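Local coordinates for protein profilin (Schizosaccharomyces pombe, PDB 3D9Y) that binds monomeric actin to control its polymerization, acts in nucleotide exchange, binds PIP2 and is essential for cytokinesis in fission yeast, at residues A[85-89]-A[100-104]. Sequence-based numbering, arbitrary orientation.
Sequences KEGII and SHYPE
Paired backbone hydrogen bonds define this antiparallel register. Ile89 N to Ser100 O and Ser100 N to Ile89 O both measure 2.8 Å; Gly87 N to Tyr102 O spans 3.2 Å and Tyr102 N to Gly87 O 3.0 Å. Between them Ile88 faces His101 as a non-hydrogen-bonded pair, CA to CA 4.5 Å. Segments 86-89 and 100-102 have N-to-C directions 162° apart and axes 4.7 Å apart at closest approach. A water lies 3.2 Å from Tyr102 OH and 3.3 Å from Glu86 O.

The principle illustrated is aromatic rescue of glycine. Gly87 is almost fully extended (phi/psi -171/-174); with chi1 p, the Tyr102 ring lies across it, centroid 3.8 Å from Gly87 CA in a CH-pi contact; a beta carbon here would collide with Tyr102 OH. Ile89 CD1 reaches Tyr102 CE2 at 4.0 Å. On the other face, Ile88 CD1 approaches His101 CB at 4.1 Å.

Central in profilin's antiparallel sheet, this open end of hairpin 86-92/96-102 lies between strands 78-83 and 19-24, with helix 108-125 packed against Ile89 and Tyr102.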
ATOM      1  N   LYS A  85      -1.974  -5.549  15.981  1.00 16.98           N
ATOM      2  CA  LYS A  85      -2.218  -4.116  16.104  1.00 16.98           C
ATOM      3  C   LYS A  85      -1.452  -3.312  15.047  1.00 16.95           C
ATOM      4  O   LYS A  85      -1.481  -2.073  15.043  1.00 17.46           O
ATOM      5  CB  LYS A  85      -1.907  -3.649  17.534  1.00 17.63           C
ATOM      6  CG  LYS A  85      -2.907  -4.179  18.570  1.00 18.69           C
ATOM      7  CD  LYS A  85      -2.615  -5.623  19.003  1.00 19.91           C
ATOM      8  CE  LYS A  85      -3.808  -6.293  19.690  1.00 20.62           C
ATOM      9  NZ  LYS A  85      -4.814  -6.795  18.711  1.00 21.98           N
ATOM     10  N   GLU A  86      -0.784  -4.011  14.130  1.00 16.09           N
ATOM     11  CA  GLU A  86      -0.176  -3.361  12.970  1.00 15.83           C
ATOM     12  C   GLU A  86      -1.105  -3.507  11.767  1.00 14.80           C
ATOM     13  O   GLU A  86      -2.143  -4.175  11.845  1.00 14.59           O
ATOM     14  CB  GLU A  86       1.196  -3.969  12.679  1.00 15.88           C
ATOM     15  CG  GLU A  86       2.106  -4.025  13.912  1.00 16.39           C
ATOM     16  CD  GLU A  86       3.484  -4.589  13.619  1.00 17.46           C
ATOM     17  OE1 GLU A  86       3.626  -5.826  13.505  1.00 21.31           O
ATOM     18  OE2 GLU A  86       4.443  -3.794  13.550  1.00 22.50           O
ATOM     19  N   GLY A  87      -0.744  -2.886  10.653  1.00 14.09           N
ATOM     20  CA  GLY A  87      -1.569  -3.000   9.457  1.00 14.10           C
ATOM     21  C   GLY A  87      -0.925  -2.433   8.219  1.00 13.83           C
ATOM     22  O   GLY A  87       0.244  -2.018   8.224  1.00 13.25           O
ATOM     23  N   ILE A  88      -1.711  -2.427   7.158  1.00 13.82           N
ATOM     24  CA  ILE A  88      -1.227  -2.128   5.835  1.00 14.21           C
ATOM     25  C   ILE A  88      -2.318  -1.356   5.111  1.00 13.73           C
ATOM     26  O   ILE A  88      -3.493  -1.694   5.218  1.00 12.11           O
ATOM     27  CB  ILE A  88      -0.848  -3.452   5.104  1.00 15.61           C
ATOM     28  CG1 ILE A  88       0.030  -3.183   3.885  1.00 17.22           C
ATOM     29  CG2 ILE A  88      -2.072  -4.268   4.741  1.00 16.48           C
ATOM     30  CD1 ILE A  88       1.498  -3.360   4.147  1.00 19.38           C
ATOM     31  N   ILE A  89      -1.902  -0.301   4.413  1.00 13.34           N
ATOM     32  CA  ILE A  89      -2.795   0.570   3.633  1.00 13.48           C
ATOM     33  C   ILE A  89      -2.298   0.598   2.192  1.00 13.83           C
ATOM     34  O   ILE A  89      -1.167   1.026   1.932  1.00 14.24           O
ATOM     35  CB  ILE A  89      -2.721   2.005   4.161  1.00 13.70           C
ATOM     36  CG1 ILE A  89      -3.033   2.062   5.661  1.00 14.35           C
ATOM     37  CG2 ILE A  89      -3.618   2.964   3.308  1.00 13.13           C
ATOM     38  CD1 ILE A  89      -4.441   1.650   6.080  1.00 12.85           C
ATOM     39  N   SER A 100       1.625   1.168   2.321  1.00 13.70           N
ATOM     40  CA  SER A 100       2.119   1.690   3.616  1.00 14.20           C
ATOM     41  C   SER A 100       1.860   0.724   4.779  1.00 14.67           C
ATOM     42  O   SER A 100       0.726   0.353   5.013  1.00 14.33           O
ATOM     43  CB  SER A 100       1.418   3.022   3.928  1.00 14.01           C
ATOM     44  OG  SER A 100       1.861   4.062   3.061  1.00 14.50           O
ATOM     45  N   HIS A 101       2.911   0.331   5.496  1.00 14.62           N
ATOM     46  CA  HIS A 101       2.795  -0.440   6.741  1.00 14.69           C
ATOM     47  C   HIS A 101       2.868   0.521   7.930  1.00 14.75           C
ATOM     48  O   HIS A 101       3.684   1.450   7.918  1.00 14.97           O
ATOM     49  CB  HIS A 101       3.943  -1.467   6.820  1.00 14.93           C
ATOM     50  CG  HIS A 101       3.881  -2.370   8.013  1.00 14.87           C
ATOM     51  ND1 HIS A 101       3.432  -3.674   7.942  1.00 15.64           N
ATOM     52  CD2 HIS A 101       4.241  -2.169   9.304  1.00 14.68           C
ATOM     53  CE1 HIS A 101       3.507  -4.228   9.138  1.00 14.37           C
ATOM     54  NE2 HIS A 101       3.991  -3.336   9.982  1.00 17.83           N
ATOM     55  N   TYR A 102       2.041   0.299   8.950  1.00 14.05           N
ATOM     56  CA  TYR A 102       2.082   1.081  10.186  1.00 14.88           C
ATOM     57  C   TYR A 102       2.194   0.198  11.445  1.00 15.15           C
ATOM     58  O   TYR A 102       1.647  -0.905  11.483  1.00 15.77           O
ATOM     59  CB  TYR A 102       0.873   2.026  10.271  1.00 15.40           C
ATOM     60  CG  TYR A 102      -0.475   1.331  10.357  1.00 14.80           C
ATOM     61  CD1 TYR A 102      -1.054   1.068  11.586  1.00 15.63           C
ATOM     62  CD2 TYR A 102      -1.176   0.960   9.208  1.00 16.39           C
ATOM     63  CE1 TYR A 102      -2.282   0.436  11.693  1.00 16.36           C
ATOM     64  CE2 TYR A 102      -2.416   0.332   9.307  1.00 15.88           C
ATOM     65  CZ  TYR A 102      -2.961   0.078  10.557  1.00 16.43           C
ATOM     66  OH  TYR A 102      -4.176  -0.555  10.697  1.00 17.32           O
ATOM     67  N   PRO A 103       2.938   0.668  12.466  1.00 15.50           N
ATOM     68  CA  PRO A 103       3.089  -0.027  13.746  1.00 15.78           C
ATOM     69  C   PRO A 103       1.938   0.209  14.723  1.00 16.20           C
ATOM     70  O   PRO A 103       1.051   1.014  14.452  1.00 15.94           O
ATOM     71  CB  PRO A 103       4.365   0.597  14.309  1.00 15.71           C
ATOM     72  CG  PRO A 103       4.310   1.988  13.825  1.00 15.64           C
ATOM     73  CD  PRO A 103       3.755   1.898  12.433  1.00 15.46           C
ATOM     74  N   GLU A 104       1.984  -0.470  15.874  1.00 16.46           N
ATOM     75  CA  GLU A 104       0.916  -0.388  16.882  1.00 17.33           C
ATOM     76  C   GLU A 104       0.611   1.031  17.383  1.00 17.55           C
ATOM     77  O   GLU A 104      -0.505   1.316  17.830  1.00 17.79           O
ATOM     78  CB  GLU A 104       1.232  -1.294  18.090  1.00 17.35           C
ATOM     79  CG  GLU A 104       2.515  -0.937  18.851  1.00 18.24           C
ATOM     80  CD  GLU A 104       2.551  -1.494  20.266  1.00 18.33           C
ATOM     81  OE1 GLU A 104       1.916  -2.541  20.525  1.00 19.95           O
ATOM     82  OE2 GLU A 104       3.216  -0.884  21.128  1.00 21.09           O
TER
HETATM   83  O   HOH W   1      -2.296   0.164  15.469  1.00 35.62           O
HETATM   84  O   HOH W   2      -4.550  -2.443  13.274  1.00 54.80           O
HETATM   85  O   HOH W   3      -5.236  -1.164   8.118  1.00 26.48           O